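Local coordinates for motility-associated killing factor MakB (Vibrio cholerae serotype O1, PDB 6W1W), which is one component of a three-part cytotoxin and resembles alpha-pore-forming toxins, so it probably helps assemble a membrane pore, at residues 177-182 with 190-195; 218-221 with 227-230. All blocks are in the same frame, centred on the assembly; numbering follows the deposited sequence.

Followed from the N terminus, the chain leaves the long helix 157-176, and contact 1 is the first of the two to close: residues 177-182 meet 190-195 across the short helix 183-187. The chain then runs through strand 193-203 and returns antiparallel in strand 209-220. Contact 2 closes next, where residues 218-221 meet 227-230 of helix 225-230 after a brief turn. The two are in series, neither nested nor crossed, yet their centres lie about 9 Å apart because the hairpin brings its two ends together. S195 pairs with L218 and A179 with F219 through the backbone, while L177 packs on T228, so both closures share one end of the sheet.

Contact 1. Residues 177-182 with 190-195; sequences LGANVT and KAYIQS
Y192 shows how a single tyrosine can use its edge and a face at once: its hydroxyl bonds N180 while V181 lies against the ring. Y192 OH donates to N180 O at 2.7 Å, and the acceptor sits at the ring's edge, in the ring plane. Seen from the carbonyl, the donor arrives with a C=O...O angle of 125° and a tilt of 23° out of the carbonyl plane. Only the backbone of N180 is used; its CB points away from Y192.

V181 comes from a different direction. Its CG1 stands over one ring face, 4.0 Å from the centroid of the Y192 ring and displaced toward the rim, which makes a CH-pi contact. CG1 gets there because it lies anti to the backbone N (chi1 -157°). The second methyl touches the same side of the ring at its margin, V181 CG2 being 3.6 Å from Y192 CE1. The two side chains cross obliquely, CG1 over the face near CZ and CE1, CG2 farther out beside CE1 and CD1. A179 adds its CB, 4.1 Å from Y192 CE1, approaching at a slant between face and edge. Together the bond at the hydroxyl and the methyl over the ring probably limit how far the ring can swing or turn.

Around this surface contact, helix 183-187 fills the connection: Q185 and L186 both touch Y192, and L186 also meets V181. T182 is the N-cap of that helix, with a weak hydrogen bond from Q185 N to its OG1. The sheet adjoins as well: F219 of strand 209-220 bonds the backbone of A179 while its neighbour T220 pairs with I193, at the start of strand 193-203.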
loop_
_atom_site.group_PDB
_atom_site.type_symbol
_atom_site.label_atom_id
_atom_site.label_comp_id
_atom_site.label_asym_id
_atom_site.label_seq_id
_atom_site.Cartn_x
_atom_site.Cartn_y
_atom_site.Cartn_z
ATOM N N LEU A 177 15.191 4.123 -5.485
ATOM C CA LEU A 177 16.027 3.974 -4.300
ATOM C C LEU A 177 15.343 3.186 -3.193
ATOM O O LEU A 177 16.023 2.770 -2.247
ATOM C CB LEU A 177 16.436 5.346 -3.764
ATOM C CG LEU A 177 16.717 6.422 -4.813
ATOM C CD1 LEU A 177 17.019 7.758 -4.152
ATOM C CD2 LEU A 177 17.850 6.002 -5.733
ATOM N N GLY A 178 14.030 2.969 -3.288
ATOM C CA GLY A 178 13.301 2.309 -2.216
ATOM C C GLY A 178 13.496 0.797 -2.217
ATOM O O GLY A 178 13.530 0.144 -3.263
ATOM N N ALA A 179 13.600 0.242 -1.012
ATOM C CA ALA A 179 13.768 -1.192 -0.841
ATOM C C ALA A 179 12.493 -1.942 -1.206
ATOM O O ALA A 179 11.375 -1.454 -1.008
ATOM C CB ALA A 179 14.144 -1.513 0.605
ATOM N N ASN A 180 12.669 -3.147 -1.736
ATOM C CA ASN A 180 11.554 -4.045 -2.000
ATOM C C ASN A 180 11.269 -4.880 -0.759
ATOM O O ASN A 180 12.192 -5.413 -0.135
ATOM C CB ASN A 180 11.856 -4.950 -3.195
ATOM C CG ASN A 180 11.734 -4.223 -4.518
ATOM O OD1 ASN A 180 10.921 -3.310 -4.664
ATOM N ND2 ASN A 180 12.544 -4.624 -5.492
ATOM N N VAL A 181 9.993 -4.984 -0.402
ATOM C CA VAL A 181 9.569 -5.748 0.764
ATOM C C VAL A 181 9.225 -7.160 0.300
ATOM O O VAL A 181 8.257 -7.361 -0.439
ATOM C CB VAL A 181 8.382 -5.085 1.470
ATOM C CG1 VAL A 181 8.318 -5.530 2.924
ATOM C CG2 VAL A 181 8.476 -3.563 1.362
ATOM N N THR A 182 10.021 -8.137 0.723
ATOM C CA THR A 182 9.816 -9.538 0.379
ATOM C C THR A 182 9.566 -10.352 1.645
ATOM O O THR A 182 9.556 -9.825 2.759
ATOM C CB THR A 182 11.016 -10.093 -0.394
ATOM O OG1 THR A 182 12.118 -10.272 0.503
ATOM C CG2 THR A 182 11.416 -9.136 -1.508
ATOM N N LYS A 190 14.899 -8.701 9.241
ATOM C CA LYS A 190 15.347 -7.406 8.743
ATOM C C LYS A 190 14.246 -6.366 8.907
ATOM O O LYS A 190 13.095 -6.599 8.530
ATOM C CB LYS A 190 15.760 -7.518 7.276
ATOM C CG LYS A 190 17.251 -7.717 7.058
ATOM C CD LYS A 190 17.778 -8.980 7.733
ATOM C CE LYS A 190 19.288 -9.111 7.551
ATOM N NZ LYS A 190 19.826 -10.330 8.217
ATOM N N ALA A 191 14.602 -5.219 9.479
ATOM C CA ALA A 191 13.646 -4.164 9.789
ATOM C C ALA A 191 13.680 -3.096 8.704
ATOM O O ALA A 191 14.758 -2.658 8.290
ATOM C CB ALA A 191 13.948 -3.539 11.151
ATOM N N TYR A 192 12.501 -2.679 8.259
ATOM C CA TYR A 192 12.362 -1.632 7.259
ATOM C C TYR A 192 12.241 -0.262 7.927
ATOM O O TYR A 192 11.912 -0.143 9.109
ATOM C CB TYR A 192 11.152 -1.910 6.359
ATOM C CG TYR A 192 11.410 -2.991 5.328
ATOM C CD1 TYR A 192 11.397 -2.705 3.967
ATOM C CD2 TYR A 192 11.694 -4.292 5.716
ATOM C CE1 TYR A 192 11.649 -3.695 3.022
ATOM C CE2 TYR A 192 11.945 -5.283 4.783
ATOM C CZ TYR A 192 11.922 -4.982 3.440
ATOM O OH TYR A 192 12.178 -5.980 2.526
ATOM N N ILE A 193 12.531 0.778 7.150
ATOM C CA ILE A 193 12.481 2.156 7.618
ATOM C C ILE A 193 11.599 2.951 6.670
ATOM O O ILE A 193 11.841 2.970 5.458
ATOM C CB ILE A 193 13.883 2.788 7.708
ATOM C CG1 ILE A 193 14.678 2.151 8.849
ATOM C CG2 ILE A 193 13.782 4.299 7.887
ATOM C CD1 ILE A 193 16.038 2.770 9.067
ATOM N N GLN A 194 10.584 3.607 7.223
ATOM C CA GLN A 194 9.630 4.397 6.456
ATOM C C GLN A 194 9.881 5.874 6.733
ATOM O O GLN A 194 9.739 6.327 7.875
ATOM C CB GLN A 194 8.196 4.002 6.815
ATOM C CG GLN A 194 7.116 4.878 6.200
ATOM C CD GLN A 194 5.724 4.317 6.422
ATOM O OE1 GLN A 194 5.552 3.107 6.575
ATOM N NE2 GLN A 194 4.723 5.193 6.447
ATOM N N SER A 195 10.264 6.615 5.696
ATOM C CA SER A 195 10.534 8.042 5.801
ATOM C C SER A 195 9.706 8.789 4.768
ATOM O O SER A 195 9.549 8.326 3.633
ATOM C CB SER A 195 12.024 8.346 5.590
ATOM O OG SER A 195 12.853 7.319 6.118
#

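Contact 2. Residues 218-221 with 227-230; sequences LFTV and STIS
L218 reaches T228 and I229 through one methyl group, an instance of a branched side chain bridging from a strand to a helix. Its CB already points toward residues 227-230, and CG continues outward, anti to the backbone N (chi1 -178°). At CG the chain forks. CD2 goes on to the helix, where L218 CD2 lies 3.8 Å from I229 CD1, with I229 CG1 close behind. L218 CD2 is also 4.0 Å from T228 CG2. The other branch, CD1, turns to the loop 177-182, where it packs near G178.

The two helix partners are met differently. L218 and T228 reach toward each other, methyl end to methyl end, whereas L218 and I229 slide past one another in opposite senses. T220, two residues along and on the same face of the strand, extends the apolar patch weakly, its CG2 being 4.3 Å from T228 CG2. Its hydroxyl looks to the turn instead, with T220 OG1 hydrogen-bonded to Y223 O. V197 of the neighbouring strand touches both L218 and I229.

This is helix-on-sheet packing across a strand-turn-helix connection: helix 225-230 lies over one face of the hairpin 193-203/209-220. A beta hairpin inserted into a largely helical chain, here also paired with the C-terminal strand 338-346, recalls the beta-tongue of ClyA-like alpha-pore-forming toxins, though that role is only inferred.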
loop_
_atom_site.group_PDB
_atom_site.type_symbol
_atom_site.label_atom_id
_atom_site.label_comp_id
_atom_site.label_asym_id
_atom_site.label_seq_id
_atom_site.Cartn_x
_atom_site.Cartn_y
_atom_site.Cartn_z
ATOM N N LEU A 218 9.195 6.460 1.547
ATOM C CA LEU A 218 10.318 5.752 0.951
ATOM C C LEU A 218 10.768 4.674 1.928
ATOM O O LEU A 218 10.916 4.942 3.126
ATOM C CB LEU A 218 11.462 6.722 0.632
ATOM C CG LEU A 218 12.722 6.174 -0.041
ATOM C CD1 LEU A 218 12.446 5.768 -1.479
ATOM C CD2 LEU A 218 13.847 7.199 0.030
ATOM N N PHE A 219 10.963 3.457 1.429
ATOM C CA PHE A 219 11.344 2.326 2.268
ATOM C C PHE A 219 12.836 2.026 2.096
ATOM O O PHE A 219 13.286 1.691 0.994
ATOM C CB PHE A 219 10.498 1.094 1.933
ATOM C CG PHE A 219 9.070 1.196 2.387
ATOM C CD1 PHE A 219 8.055 0.587 1.663
ATOM C CD2 PHE A 219 8.737 1.893 3.540
ATOM C CE1 PHE A 219 6.734 0.678 2.075
ATOM C CE2 PHE A 219 7.415 1.989 3.959
ATOM C CZ PHE A 219 6.416 1.381 3.227
ATOM N N THR A 220 13.594 2.133 3.187
ATOM C CA THR A 220 15.019 1.833 3.190
ATOM C C THR A 220 15.306 0.712 4.182
ATOM O O THR A 220 14.633 0.586 5.208
ATOM C CB THR A 220 15.856 3.075 3.542
ATOM O OG1 THR A 220 15.499 3.547 4.848
ATOM C CG2 THR A 220 15.623 4.182 2.525
ATOM N N VAL A 221 16.320 -0.102 3.874
ATOM C CA VAL A 221 16.577 -1.303 4.668
ATOM C C VAL A 221 17.439 -0.989 5.885
ATOM O O VAL A 221 17.126 -1.416 7.001
ATOM C CB VAL A 221 17.211 -2.400 3.792
ATOM C CG1 VAL A 221 16.129 -3.205 3.097
ATOM C CG2 VAL A 221 18.168 -1.787 2.777
ATOM N N SER A 227 20.330 9.765 3.020
ATOM C CA SER A 227 21.592 9.262 2.480
ATOM C C SER A 227 21.427 8.750 1.055
ATOM O O SER A 227 22.265 9.020 0.188
ATOM C CB SER A 227 22.151 8.157 3.380
ATOM O OG SER A 227 22.787 8.686 4.530
ATOM N N THR A 228 20.355 8.008 0.791
ATOM C CA THR A 228 20.208 7.397 -0.522
ATOM C C THR A 228 19.765 8.409 -1.571
ATOM O O THR A 228 20.064 8.233 -2.756
ATOM C CB THR A 228 19.233 6.217 -0.437
ATOM O OG1 THR A 228 19.287 5.443 -1.645
ATOM C CG2 THR A 228 17.801 6.694 -0.190
ATOM N N ILE A 229 19.082 9.479 -1.158
ATOM C CA ILE A 229 18.550 10.445 -2.118
ATOM C C ILE A 229 19.617 11.455 -2.519
ATOM O O ILE A 229 19.832 11.710 -3.709
ATOM C CB ILE A 229 17.302 11.150 -1.549
ATOM C CG1 ILE A 229 16.162 10.157 -1.329
ATOM C CG2 ILE A 229 16.862 12.292 -2.475
ATOM C CD1 ILE A 229 14.935 10.765 -0.638
ATOM N N SER A 230 20.288 12.060 -1.532
ATOM C CA SER A 230 21.310 13.058 -1.834
ATOM C C SER A 230 22.468 12.459 -2.626
ATOM O O SER A 230 23.066 13.143 -3.462
ATOM C CB SER A 230 21.814 13.705 -0.543
ATOM O OG SER A 230 22.070 12.733 0.452
#